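Local coordinates for adherence and virulence protein A (Streptococcus pneumoniae, PDB 6PON) that binds fibronectin and probably serves the pneumococcus in adherence to host tissue and in virulence, at residues R47-A52 with F56-L61; N28-F31 with L35-Q38; Q186-E189 with K193-Q196; D4-H9 with N172-K177; E250-L255 with L259-K264. All blocks are in the same frame, centred on the assembly; numbering follows the deposited sequence.

Interaction 1 (R47-A52 with F56-L61); sequences RLLLSA and FGRIQL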
# COMPACT_ATOMS: atom_id res chain seq x y z
N ARG B 47 -3.88 21.66 -35.78
CA ARG B 47 -3.28 20.71 -36.70
C ARG B 47 -3.18 19.35 -36.02
O ARG B 47 -2.37 19.17 -35.10
CB ARG B 47 -1.91 21.22 -37.16
CG ARG B 47 -1.36 20.58 -38.41
CD ARG B 47 -0.21 21.39 -39.00
NE ARG B 47 -0.66 22.65 -39.57
CZ ARG B 47 0.09 23.43 -40.36
NH1 ARG B 47 1.33 23.08 -40.67
NH2 ARG B 47 -0.41 24.57 -40.83
N LEU B 48 -4.00 18.39 -36.47
CA LEU B 48 -4.10 17.05 -35.89
C LEU B 48 -3.29 16.06 -36.71
O LEU B 48 -3.55 15.89 -37.91
CB LEU B 48 -5.55 16.57 -35.83
CG LEU B 48 -5.78 15.21 -35.14
CD1 LEU B 48 -5.24 15.23 -33.70
CD2 LEU B 48 -7.27 14.75 -35.16
N LEU B 49 -2.34 15.38 -36.08
CA LEU B 49 -1.54 14.37 -36.75
C LEU B 49 -1.99 12.99 -36.31
O LEU B 49 -2.11 12.71 -35.11
CB LEU B 49 -0.04 14.56 -36.45
CG LEU B 49 0.90 13.38 -36.79
CD1 LEU B 49 0.88 13.07 -38.28
CD2 LEU B 49 2.34 13.63 -36.31
N LEU B 50 -2.25 12.12 -37.27
CA LEU B 50 -2.43 10.70 -37.02
C LEU B 50 -1.38 9.94 -37.81
O LEU B 50 -1.23 10.14 -39.02
CB LEU B 50 -3.83 10.23 -37.41
CG LEU B 50 -5.04 10.92 -36.79
CD1 LEU B 50 -5.32 12.25 -37.49
CD2 LEU B 50 -6.23 9.98 -36.89
N SER B 51 -0.65 9.07 -37.14
CA SER B 51 0.46 8.41 -37.79
C SER B 51 0.30 6.91 -37.61
O SER B 51 0.16 6.42 -36.49
CB SER B 51 1.80 8.90 -37.21
OG SER B 51 2.87 8.15 -37.72
N ALA B 52 0.31 6.19 -38.73
CA ALA B 52 0.32 4.74 -38.73
C ALA B 52 1.72 4.19 -38.91
O ALA B 52 1.89 2.99 -39.17
CB ALA B 52 -0.62 4.21 -39.82
N PHE B 56 6.60 5.13 -34.97
CA PHE B 56 6.26 6.45 -34.45
C PHE B 56 4.76 6.68 -34.37
O PHE B 56 4.34 7.80 -34.04
CB PHE B 56 6.90 7.53 -35.33
CG PHE B 56 8.35 7.31 -35.57
CD1 PHE B 56 9.17 6.84 -34.55
CD2 PHE B 56 8.90 7.54 -36.82
CE1 PHE B 56 10.52 6.62 -34.76
CE2 PHE B 56 10.24 7.33 -37.05
CZ PHE B 56 11.06 6.86 -36.01
N GLY B 57 3.95 5.68 -34.69
CA GLY B 57 2.51 5.82 -34.73
C GLY B 57 1.99 6.49 -33.48
O GLY B 57 2.38 6.13 -32.37
N ARG B 58 1.14 7.49 -33.67
CA ARG B 58 0.62 8.28 -32.56
C ARG B 58 -0.49 9.15 -33.13
O ARG B 58 -0.63 9.29 -34.34
CB ARG B 58 1.71 9.13 -31.91
CG ARG B 58 2.35 10.12 -32.89
CD ARG B 58 3.65 10.71 -32.36
NE ARG B 58 4.16 11.81 -33.17
CZ ARG B 58 4.91 11.66 -34.26
NH1 ARG B 58 5.24 10.44 -34.67
NH2 ARG B 58 5.34 12.72 -34.93
N ILE B 59 -1.27 9.73 -32.23
CA ILE B 59 -2.20 10.80 -32.57
C ILE B 59 -1.89 11.97 -31.65
O ILE B 59 -1.61 11.78 -30.46
CB ILE B 59 -3.67 10.35 -32.45
CG1 ILE B 59 -4.61 11.53 -32.68
CG2 ILE B 59 -3.92 9.70 -31.10
CD1 ILE B 59 -6.04 11.14 -33.04
N GLN B 60 -1.96 13.18 -32.18
CA GLN B 60 -1.27 14.28 -31.53
C GLN B 60 -1.70 15.58 -32.18
O GLN B 60 -1.80 15.65 -33.41
CB GLN B 60 0.25 14.05 -31.70
CG GLN B 60 1.09 15.11 -31.16
CD GLN B 60 2.42 15.24 -31.88
OE1 GLN B 60 2.99 14.25 -32.34
NE2 GLN B 60 2.94 16.46 -31.93
N LEU B 61 -1.92 16.62 -31.38
CA LEU B 61 -1.89 17.96 -31.95
C LEU B 61 -0.44 18.35 -32.18
O LEU B 61 0.46 17.89 -31.47
CB LEU B 61 -2.55 18.99 -31.03
CG LEU B 61 -4.06 18.88 -30.84
CD1 LEU B 61 -4.48 19.89 -29.80
CD2 LEU B 61 -4.75 19.13 -32.17
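Leu-49 lays its CD2 methyl over one face of the Arg-58 guanidinium, with CD2 3.4 Å from Arg-58 NH2. The guanidinium is fixed in orientation from its own segment: Arg-58 NE donates almost straight to Gln-60 OE1 at 2.8 Å, and Arg-58 NH1 donates to Phe-56 O, both acceptors lying close to the guanidinium plane. CG of Arg-58 sits between its backbone N and carbonyl carbon (chi1 60°), and the chain then runs extended to NE, which carries the charged group back over Leu-49. Tyr-263 of the second subunit makes a cation-pi contact with Arg-58. Leu-48, Leu-50, Ile-59 and Leu-61 line the other face. Here Leu-50 and Ile-59 lie side by side, Leu-50 CG 3.9 Å from Ile-59 CD1, and Leu-48 CD1 meets Ile-59 CG1 at the same separation; Leu-8 and Leu-15 of helix 5-19 cover Ile-59. The backbones are joined by Leu-49 N to Gln-60 O (2.7 Å, 171° at the hydrogen), the return bond from Gln-60 N to Leu-49 O, and Ser-51 N to Arg-58 O at 2.8 Å. Ser-51 OG turns to Glu-34 on the preceding strand. The two strands run at 171° to each other, an antiparallel beta hairpin that closes one edge of a four-stranded sheet, with an apolar face against helix 5-19 and Arg-58 and Gln-60 of the other face meeting the second subunit.

Interaction 2 (N28-F31 with L35-Q38); sequences NQPF and LVLQ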
# COMPACT_ATOMS: atom_id res chain seq x y z
N ASN B 28 -4.63 16.24 -45.56
CA ASN B 28 -3.47 15.88 -46.36
C ASN B 28 -2.78 14.65 -45.78
O ASN B 28 -2.96 14.29 -44.61
CB ASN B 28 -2.45 17.01 -46.45
CG ASN B 28 -3.03 18.26 -47.06
OD1 ASN B 28 -3.64 19.07 -46.36
ND2 ASN B 28 -2.87 18.41 -48.38
N GLN B 29 -1.97 14.02 -46.64
CA GLN B 29 -1.16 12.83 -46.35
C GLN B 29 0.31 13.18 -46.62
O GLN B 29 0.85 12.82 -47.67
CB GLN B 29 -1.62 11.66 -47.21
CG GLN B 29 -0.90 10.33 -47.04
CD GLN B 29 -1.51 9.23 -47.92
OE1 GLN B 29 -2.38 9.51 -48.76
NE2 GLN B 29 -1.06 7.99 -47.73
N PRO B 30 0.97 13.89 -45.69
CA PRO B 30 2.38 14.27 -45.96
C PRO B 30 3.31 13.09 -46.13
O PRO B 30 4.17 13.11 -47.01
CB PRO B 30 2.76 15.15 -44.75
CG PRO B 30 1.69 14.96 -43.75
CD PRO B 30 0.45 14.47 -44.44
N PHE B 31 3.16 12.04 -45.33
CA PHE B 31 3.90 10.81 -45.54
C PHE B 31 2.92 9.68 -45.78
O PHE B 31 1.71 9.82 -45.56
CB PHE B 31 4.81 10.51 -44.34
CG PHE B 31 5.79 11.61 -44.07
CD1 PHE B 31 6.93 11.74 -44.85
CD2 PHE B 31 5.55 12.54 -43.07
CE1 PHE B 31 7.84 12.77 -44.61
CE2 PHE B 31 6.44 13.56 -42.82
CZ PHE B 31 7.59 13.68 -43.60
N LEU B 35 -1.53 11.05 -41.58
CA LEU B 35 -2.66 11.87 -41.96
C LEU B 35 -2.67 13.11 -41.08
O LEU B 35 -2.57 12.99 -39.85
CB LEU B 35 -3.98 11.09 -41.82
CG LEU B 35 -5.29 11.85 -42.01
CD1 LEU B 35 -5.46 12.24 -43.48
CD2 LEU B 35 -6.49 11.06 -41.48
N VAL B 36 -2.81 14.29 -41.69
CA VAL B 36 -2.86 15.56 -40.97
C VAL B 36 -4.15 16.29 -41.33
O VAL B 36 -4.46 16.48 -42.50
CB VAL B 36 -1.63 16.43 -41.30
CG1 VAL B 36 -1.74 17.79 -40.60
CG2 VAL B 36 -0.37 15.73 -40.86
N LEU B 37 -4.89 16.70 -40.30
CA LEU B 37 -6.12 17.45 -40.46
C LEU B 37 -5.93 18.86 -39.91
O LEU B 37 -5.50 19.02 -38.76
CB LEU B 37 -7.29 16.78 -39.71
CG LEU B 37 -7.53 15.29 -39.86
CD1 LEU B 37 -8.80 14.89 -39.13
CD2 LEU B 37 -7.64 14.92 -41.34
N GLN B 38 -6.26 19.87 -40.70
CA GLN B 38 -6.43 21.22 -40.17
C GLN B 38 -7.86 21.35 -39.66
O GLN B 38 -8.81 21.11 -40.42
CB GLN B 38 -6.12 22.28 -41.22
CG GLN B 38 -5.76 23.64 -40.63
CD GLN B 38 -6.15 24.79 -41.56
OE1 GLN B 38 -7.07 25.56 -41.25
NE2 GLN B 38 -5.45 24.91 -42.69
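With CG anti to its backbone N (chi1 172°) and chi2 at 70°, Leu-35 swings CD1 back to the carbonyl of Asn-28, although its CB sets off away from that segment; CD1 stops 3.4 Å from Asn-28 O. In Val-36, CG1 is the branch anti to the backbone N, which leaves CG2 beside that N and facing the ring of Pro-30. The two side chains cross at about a right angle, Val-36 CG2 lying 3.6 Å from Pro-30 CG and 3.9 Å from Pro-30 CD, so one methyl meets the CG-CD rim of the proline ring. Phe-66 packs on both residues.

Asn-28 and Val-36 form an antiparallel hydrogen-bonded pair, the last rung between strand 23-28 and strand 34-41 before the chain turns through 29-33; these are the first two strands of a four-stranded antiparallel sheet, and strand 23-28 is its outer one within this chain. Val-36 N donates to Asn-28 O at 2.9 Å in a nearly straight bond (178° at the hydrogen), and Asn-28 N returns one to Val-36 O at 3.1 Å. Asn-28 O also receives a CH contact from Leu-35 CA at 3.6 Å, so this oxygen meets the N-H of Val-36 and the CA and CD1 of Leu-35.

After this rung Gln-29 turns its side chain from strand 34-41: its amide bonds Ser-73 through OE1 and Glu-32 O through NE2, while Phe-75 and Ile-76 of helix 74-83 pack against it. On its other side strand 34-41 is bonded to strand 44-51, Leu-35 pairing with Leu-50.

Interaction 3 (Q186-E189 with K193-Q196); sequences QTQE and KNLQ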
# COMPACT_ATOMS: atom_id res chain seq x y z
N GLN B 186 -4.03 -8.33 -3.56
CA GLN B 186 -3.76 -9.22 -2.44
C GLN B 186 -3.03 -10.48 -2.87
O GLN B 186 -2.21 -11.01 -2.12
CB GLN B 186 -5.07 -9.60 -1.76
CG GLN B 186 -4.90 -10.49 -0.52
CD GLN B 186 -6.08 -10.34 0.40
OE1 GLN B 186 -7.22 -10.36 -0.05
NE2 GLN B 186 -5.84 -10.15 1.68
N THR B 187 -3.32 -10.97 -4.07
CA THR B 187 -2.90 -12.30 -4.48
C THR B 187 -1.95 -12.32 -5.68
O THR B 187 -1.12 -13.22 -5.75
CB THR B 187 -4.12 -13.16 -4.83
OG1 THR B 187 -4.74 -12.64 -6.01
CG2 THR B 187 -5.12 -13.19 -3.66
N GLN B 188 -2.05 -11.38 -6.61
CA GLN B 188 -1.26 -11.48 -7.83
C GLN B 188 0.13 -10.91 -7.64
O GLN B 188 0.37 -10.06 -6.78
CB GLN B 188 -1.96 -10.76 -9.00
CG GLN B 188 -3.24 -11.43 -9.45
CD GLN B 188 -2.98 -12.74 -10.16
OE1 GLN B 188 -2.21 -12.81 -11.12
NE2 GLN B 188 -3.62 -13.79 -9.69
N GLU B 189 1.07 -11.41 -8.44
CA GLU B 189 2.42 -10.87 -8.44
C GLU B 189 2.40 -9.56 -9.21
O GLU B 189 1.99 -9.51 -10.37
CB GLU B 189 3.39 -11.87 -9.07
CG GLU B 189 4.69 -12.05 -8.30
CD GLU B 189 5.47 -13.27 -8.75
OE1 GLU B 189 4.90 -14.39 -8.72
OE2 GLU B 189 6.65 -13.12 -9.16
N LYS B 193 5.75 -7.17 -15.60
CA LYS B 193 5.20 -8.01 -16.65
C LYS B 193 3.83 -8.56 -16.27
O LYS B 193 2.94 -8.63 -17.11
CB LYS B 193 6.16 -9.14 -16.99
CG LYS B 193 5.48 -10.35 -17.66
CD LYS B 193 6.40 -11.00 -18.68
CE LYS B 193 5.90 -12.37 -19.09
NZ LYS B 193 6.58 -13.41 -18.29
N ASN B 194 3.62 -8.94 -15.01
CA ASN B 194 2.29 -9.44 -14.68
C ASN B 194 1.26 -8.32 -14.69
O ASN B 194 0.09 -8.56 -15.00
CB ASN B 194 2.28 -10.17 -13.34
CG ASN B 194 1.10 -11.12 -13.22
OD1 ASN B 194 0.70 -11.74 -14.21
ND2 ASN B 194 0.53 -11.24 -12.02
N LEU B 195 1.67 -7.09 -14.39
CA LEU B 195 0.75 -5.97 -14.51
C LEU B 195 0.37 -5.73 -15.97
O LEU B 195 -0.79 -5.39 -16.27
CB LEU B 195 1.38 -4.72 -13.90
CG LEU B 195 1.57 -4.74 -12.38
CD1 LEU B 195 2.59 -3.70 -11.95
CD2 LEU B 195 0.25 -4.49 -11.69
N GLN B 196 1.32 -5.89 -16.89
CA GLN B 196 1.00 -5.70 -18.30
C GLN B 196 0.02 -6.75 -18.77
O GLN B 196 -0.86 -6.46 -19.59
CB GLN B 196 2.26 -5.76 -19.16
CG GLN B 196 3.12 -4.55 -19.07
CD GLN B 196 4.20 -4.58 -20.13
OE1 GLN B 196 5.14 -5.38 -20.04
NE2 GLN B 196 4.06 -3.72 -21.14
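This is a small polar contact at the surface, in the short link between helix 178-187 and helix 192-198. One side-chain amide, that of Asn-194 in the first turn of the second helix, reaches back to the residues that follow the first. Gln-188 is the first residue to leave helical geometry, and Glu-189 continues the extended link. Asn-194 ND2 donates twice. Its shorter bond goes to the backbone carbonyl of Glu-189, ND2 to O 2.8 Å, with the oxygen exactly in the amide plane of Asn-194 and the donor in the carbonyl plane, on a lone pair. The second goes to the side chain of Gln-188, whose chain bends at chi2 (-71°) to bring OE1 round; at 3.3 Å from Asn-194 ND2 this bond is longer but well aligned, 164° at the hydrogen. The Gln-188 and Asn-194 side chains cross at about a right angle, their amide planes 41° apart. With both of its hydrogens used, ND2 fixes the rotation of the Asn-194 amide and ties a link carbonyl to the helix. The backbone N of Asn-194 is bonded in turn to Thr-191 OG1, and next to it Leu-195 packs against Glu-211 of helix 204-225. The carbonyl oxygen that takes the shorter bond is also close to the Asn-194 stem, Glu-189 O lying 3.1 Å from Asn-194 CB.

Interaction 4 (D4-H9 with N172-K177); sequences DGFFLH and NPFTIK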
# COMPACT_ATOMS: atom_id res chain seq x y z
N ASP B 4 1.43 4.33 -25.02
CA ASP B 4 0.56 3.22 -24.65
C ASP B 4 -0.86 3.72 -24.40
O ASP B 4 -1.16 4.91 -24.55
CB ASP B 4 1.12 2.49 -23.43
CG ASP B 4 1.44 3.43 -22.25
OD1 ASP B 4 1.27 4.68 -22.34
OD2 ASP B 4 1.88 2.88 -21.22
N GLY B 5 -1.75 2.79 -24.03
CA GLY B 5 -3.12 3.17 -23.71
C GLY B 5 -3.19 4.19 -22.60
O GLY B 5 -4.01 5.13 -22.64
N PHE B 6 -2.34 4.04 -21.58
CA PHE B 6 -2.30 4.97 -20.46
C PHE B 6 -1.99 6.38 -20.94
O PHE B 6 -2.69 7.34 -20.57
CB PHE B 6 -1.26 4.49 -19.44
CG PHE B 6 -1.09 5.40 -18.25
CD1 PHE B 6 -2.13 5.58 -17.35
CD2 PHE B 6 0.11 6.03 -18.02
CE1 PHE B 6 -1.97 6.41 -16.24
CE2 PHE B 6 0.28 6.85 -16.92
CZ PHE B 6 -0.74 7.04 -16.03
N PHE B 7 -0.94 6.54 -21.76
CA PHE B 7 -0.65 7.84 -22.35
C PHE B 7 -1.83 8.35 -23.16
O PHE B 7 -2.22 9.52 -23.06
CB PHE B 7 0.59 7.75 -23.23
CG PHE B 7 1.10 9.09 -23.70
CD1 PHE B 7 0.67 9.62 -24.92
CD2 PHE B 7 2.01 9.81 -22.95
CE1 PHE B 7 1.13 10.85 -25.36
CE2 PHE B 7 2.48 11.04 -23.38
CZ PHE B 7 2.03 11.56 -24.60
N LEU B 8 -2.40 7.47 -23.98
CA LEU B 8 -3.48 7.88 -24.87
C LEU B 8 -4.70 8.32 -24.07
O LEU B 8 -5.43 9.23 -24.50
CB LEU B 8 -3.82 6.73 -25.81
CG LEU B 8 -4.91 6.88 -26.87
CD1 LEU B 8 -4.58 8.06 -27.75
CD2 LEU B 8 -5.04 5.59 -27.71
N HIS B 9 -4.93 7.71 -22.90
CA HIS B 9 -6.02 8.16 -22.04
C HIS B 9 -5.87 9.64 -21.72
O HIS B 9 -6.85 10.38 -21.69
CB HIS B 9 -6.07 7.33 -20.76
CG HIS B 9 -7.05 7.84 -19.74
ND1 HIS B 9 -8.25 7.20 -19.47
CD2 HIS B 9 -7.00 8.90 -18.90
CE1 HIS B 9 -8.89 7.87 -18.53
NE2 HIS B 9 -8.16 8.90 -18.17
N ASN B 172 -9.31 -3.06 -17.85
CA ASN B 172 -9.09 -1.62 -17.90
C ASN B 172 -8.75 -1.08 -16.51
O ASN B 172 -9.62 -1.09 -15.63
CB ASN B 172 -10.34 -0.95 -18.46
CG ASN B 172 -10.15 0.52 -18.72
OD1 ASN B 172 -9.28 1.17 -18.13
ND2 ASN B 172 -10.97 1.08 -19.62
N PRO B 173 -7.53 -0.58 -16.29
CA PRO B 173 -7.15 -0.17 -14.92
C PRO B 173 -7.85 1.08 -14.43
O PRO B 173 -7.87 1.31 -13.22
CB PRO B 173 -5.63 0.05 -15.04
CG PRO B 173 -5.42 0.41 -16.46
CD PRO B 173 -6.45 -0.35 -17.26
N PHE B 174 -8.40 1.90 -15.32
CA PHE B 174 -9.07 3.12 -14.89
C PHE B 174 -10.42 2.81 -14.26
O PHE B 174 -10.88 3.56 -13.39
CB PHE B 174 -9.26 4.08 -16.07
CG PHE B 174 -7.99 4.75 -16.52
CD1 PHE B 174 -7.52 5.87 -15.89
CD2 PHE B 174 -7.27 4.24 -17.58
CE1 PHE B 174 -6.35 6.49 -16.29
CE2 PHE B 174 -6.10 4.85 -17.99
CZ PHE B 174 -5.64 5.97 -17.33
N THR B 175 -11.08 1.73 -14.68
CA THR B 175 -12.48 1.49 -14.34
C THR B 175 -12.71 0.23 -13.54
O THR B 175 -13.86 -0.06 -13.20
CB THR B 175 -13.34 1.40 -15.61
OG1 THR B 175 -12.85 0.33 -16.43
CG2 THR B 175 -13.27 2.70 -16.40
N ILE B 176 -11.67 -0.55 -13.24
CA ILE B 176 -11.87 -1.79 -12.51
C ILE B 176 -12.42 -1.48 -11.12
O ILE B 176 -12.07 -0.47 -10.50
CB ILE B 176 -10.56 -2.58 -12.41
CG1 ILE B 176 -10.81 -3.93 -11.73
CG2 ILE B 176 -9.49 -1.73 -11.67
CD1 ILE B 176 -9.54 -4.68 -11.35
N LYS B 177 -13.29 -2.36 -10.64
CA LYS B 177 -14.00 -2.16 -9.39
C LYS B 177 -13.11 -2.49 -8.20
O LYS B 177 -12.15 -3.26 -8.29
CB LYS B 177 -15.27 -3.00 -9.36
CG LYS B 177 -16.23 -2.66 -10.49
CD LYS B 177 -17.57 -3.38 -10.33
CE LYS B 177 -18.64 -2.50 -9.70
NZ LYS B 177 -18.68 -2.56 -8.21
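Phe-174 stacks on His-9 and meets Phe-6 in an aromatic cluster that joins the first turns of helix 5-19 to the loop leading into helix 178-187, segments 163 residues apart in the chain. The stacking is the main part. The His-9 and Phe-174 rings lie face to face, planes 6° apart and centroids 3.6 Å apart; the two side chains come from opposite directions, and the ring atoms overlap broadly, with His-9 CG 3.4 Å from Phe-174 CZ. His-9 has CG anti to its backbone N (chi1 173°), which sends the imidazole out from the helix over the phenyl face. Asn-96 touches both side chains.

The second aromatic contact is of a different kind. Phe-6 and Phe-174 meet rim to rim, neither ring over the other's face, with centroids 6.0 Å apart and Phe-6 CD1 3.5 Å from Phe-174 CZ. Rings of the second subunit extend the cluster: its Phe-225 stacks on Phe-6 and its Phe-226 stands edge-to-face to Phe-174, so this junction is also part of the dimer interface.

No hydrogen bond crosses between the segments; those present shape each one separately. In the helix, Asp-4 is the N-cap, and its OD1 accepts from Phe-7 N at 2.9 Å, met from above the carboxylate plane, while OD2 bonds Thr-206 OG1 and Gly-203 N. In the loop, Asn-172 makes an Asx turn that sets the backbone before the aromatic ring: its OD1 accepts from Phe-174 N at 3.0 Å, with 151° at the hydrogen.

Interaction 5 (E250-L255 with L259-K264); sequences EPFANL and LDTYYK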
# COMPACT_ATOMS: atom_id res chain seq x y z
N GLU B 250 -16.04 2.26 20.50
CA GLU B 250 -15.23 3.47 20.34
C GLU B 250 -13.91 3.39 21.10
O GLU B 250 -13.75 2.58 22.02
CB GLU B 250 -16.04 4.68 20.81
CG GLU B 250 -17.16 4.99 19.89
CD GLU B 250 -17.84 6.27 20.27
OE1 GLU B 250 -17.85 6.57 21.48
OE2 GLU B 250 -18.34 6.96 19.35
N PRO B 251 -12.92 4.24 20.74
CA PRO B 251 -11.60 4.14 21.37
C PRO B 251 -11.55 4.59 22.82
O PRO B 251 -12.53 5.07 23.38
CB PRO B 251 -10.73 5.05 20.49
CG PRO B 251 -11.53 5.37 19.28
CD PRO B 251 -12.97 5.23 19.65
N PHE B 252 -10.38 4.41 23.43
CA PHE B 252 -10.14 4.74 24.82
C PHE B 252 -9.00 5.74 24.92
O PHE B 252 -8.22 5.92 23.98
CB PHE B 252 -9.81 3.48 25.64
CG PHE B 252 -10.94 2.49 25.74
CD1 PHE B 252 -11.30 1.71 24.66
CD2 PHE B 252 -11.63 2.33 26.92
CE1 PHE B 252 -12.33 0.80 24.75
CE2 PHE B 252 -12.67 1.42 27.02
CZ PHE B 252 -13.02 0.65 25.93
N ALA B 253 -8.91 6.40 26.07
CA ALA B 253 -7.85 7.38 26.24
C ALA B 253 -6.49 6.72 26.35
O ALA B 253 -5.47 7.32 25.98
CB ALA B 253 -8.13 8.24 27.48
N ASN B 254 -6.44 5.48 26.82
CA ASN B 254 -5.15 4.83 26.96
C ASN B 254 -5.37 3.33 27.09
O ASN B 254 -6.50 2.85 27.23
CB ASN B 254 -4.40 5.38 28.16
CG ASN B 254 -5.31 5.56 29.33
OD1 ASN B 254 -5.79 4.58 29.91
ND2 ASN B 254 -5.60 6.80 29.66
N LEU B 255 -4.27 2.60 27.06
CA LEU B 255 -4.35 1.15 27.06
C LEU B 255 -4.80 0.61 28.40
O LEU B 255 -5.36 -0.49 28.45
CB LEU B 255 -2.99 0.58 26.65
CG LEU B 255 -2.48 1.16 25.33
CD1 LEU B 255 -0.95 1.14 25.22
CD2 LEU B 255 -3.11 0.44 24.16
N LEU B 259 -7.83 -2.10 28.73
CA LEU B 259 -7.65 -3.42 29.33
C LEU B 259 -8.47 -3.59 30.62
O LEU B 259 -9.05 -4.65 30.83
CB LEU B 259 -6.16 -3.64 29.59
CG LEU B 259 -5.35 -3.79 28.30
CD1 LEU B 259 -3.90 -4.02 28.61
CD2 LEU B 259 -5.91 -4.94 27.46
N ASP B 260 -8.56 -2.55 31.46
CA ASP B 260 -9.46 -2.61 32.62
C ASP B 260 -10.86 -3.01 32.18
O ASP B 260 -11.51 -3.86 32.80
CB ASP B 260 -9.53 -1.26 33.35
CG ASP B 260 -8.29 -0.97 34.22
OD1 ASP B 260 -7.42 -1.86 34.34
OD2 ASP B 260 -8.21 0.14 34.78
N THR B 261 -11.32 -2.42 31.07
CA THR B 261 -12.66 -2.69 30.56
C THR B 261 -12.75 -4.09 29.96
O THR B 261 -13.72 -4.82 30.20
CB THR B 261 -13.03 -1.64 29.52
OG1 THR B 261 -13.01 -0.34 30.12
CG2 THR B 261 -14.41 -1.91 28.92
N TYR B 262 -11.75 -4.49 29.18
CA TYR B 262 -11.79 -5.82 28.59
C TYR B 262 -11.83 -6.91 29.66
O TYR B 262 -12.57 -7.88 29.53
CB TYR B 262 -10.60 -6.02 27.67
CG TYR B 262 -10.58 -7.37 27.03
CD1 TYR B 262 -11.38 -7.63 25.93
CD2 TYR B 262 -9.75 -8.38 27.52
CE1 TYR B 262 -11.38 -8.87 25.32
CE2 TYR B 262 -9.74 -9.64 26.91
CZ TYR B 262 -10.56 -9.87 25.81
OH TYR B 262 -10.56 -11.08 25.17
N TYR B 263 -11.04 -6.76 30.72
CA TYR B 263 -10.84 -7.85 31.68
C TYR B 263 -11.75 -7.76 32.88
O TYR B 263 -11.69 -8.65 33.74
CB TYR B 263 -9.37 -7.89 32.14
CG TYR B 263 -8.46 -8.49 31.10
CD1 TYR B 263 -8.52 -9.84 30.79
CD2 TYR B 263 -7.55 -7.71 30.43
CE1 TYR B 263 -7.70 -10.39 29.84
CE2 TYR B 263 -6.75 -8.24 29.46
CZ TYR B 263 -6.81 -9.59 29.17
OH TYR B 263 -5.99 -10.12 28.19
N LYS B 264 -12.60 -6.73 32.96
CA LYS B 264 -13.30 -6.39 34.19
C LYS B 264 -14.05 -7.59 34.77
O LYS B 264 -13.85 -7.99 35.92
CB LYS B 264 -14.26 -5.23 33.95
CG LYS B 264 -14.79 -4.63 35.25
CD LYS B 264 -16.24 -4.22 35.15
CE LYS B 264 -16.39 -2.74 34.84
NZ LYS B 264 -17.75 -2.21 35.19
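Phe-252 and Thr-261 approach obliquely, the ring leaning from the loop 250-254 toward Thr-261, in the second turn of helix 255-263. Its CE2 comes 3.6 Å from Thr-261 OG1 and 4.0 Å from Thr-261 CB, while CZ lies 4.2 Å from the CG2 methyl, so the phenyl reaches both branches of the threonine. With CG anti to the carbonyl carbon (chi1 -66°), Phe-252 directs its ring to the helix. Thr-261 turns OG1 beside its own backbone N, and there OG1 bonds Asp-257 O one turn back.

Deeper in, Leu-255 and Leu-259 stand one helical turn apart. Leu-259 N donates to Leu-255 O at 3.0 Å, with 157° at the hydrogen, and Leu-259 CG folds in to 3.3 Å of the same oxygen. The turn begins at Asn-254, the N-cap of helix 255-263, whose OD1 accepts from Asp-257 N. Across the dimer, Ile-11 of the second subunit packs on Leu-255 and its Gln-60 on Leu-259, while Asp-260 binds Thr-62, Gln-63 and Gln-60 of that same subunit.

The contact between Phe-252 and Thr-261 is therefore one of van der Waals packing, since the threonine hydroxyl has its hydrogen-bond partner in the helix backbone, and the polar bonds at this helix start engage backbone atoms, Asp-257 N at the Asn-254 cap and Leu-259 N with Leu-255 O.

In the fold
Interactions 1 and 2 lie in one four-stranded antiparallel sheet, centres about 9 Å apart, joined where strands 34-41 and 44-51 pair. Both are nested in the long loop closed by interaction 4, whose helix 5-19 packs on the sheet: Leu-8 touches Ile-59, with centres of interactions 1 and 4 about 20 Å apart. Interaction 3 follows in the helical part, about 16 Å from interaction 4, and interaction 5 comes last, about 65 Å from interaction 1 between centres. That distance within one chain is bridged by the dimer: the 255-263 helix of one subunit meets the 58-61 edge of the other, so each chain reaches the sheet of its partner.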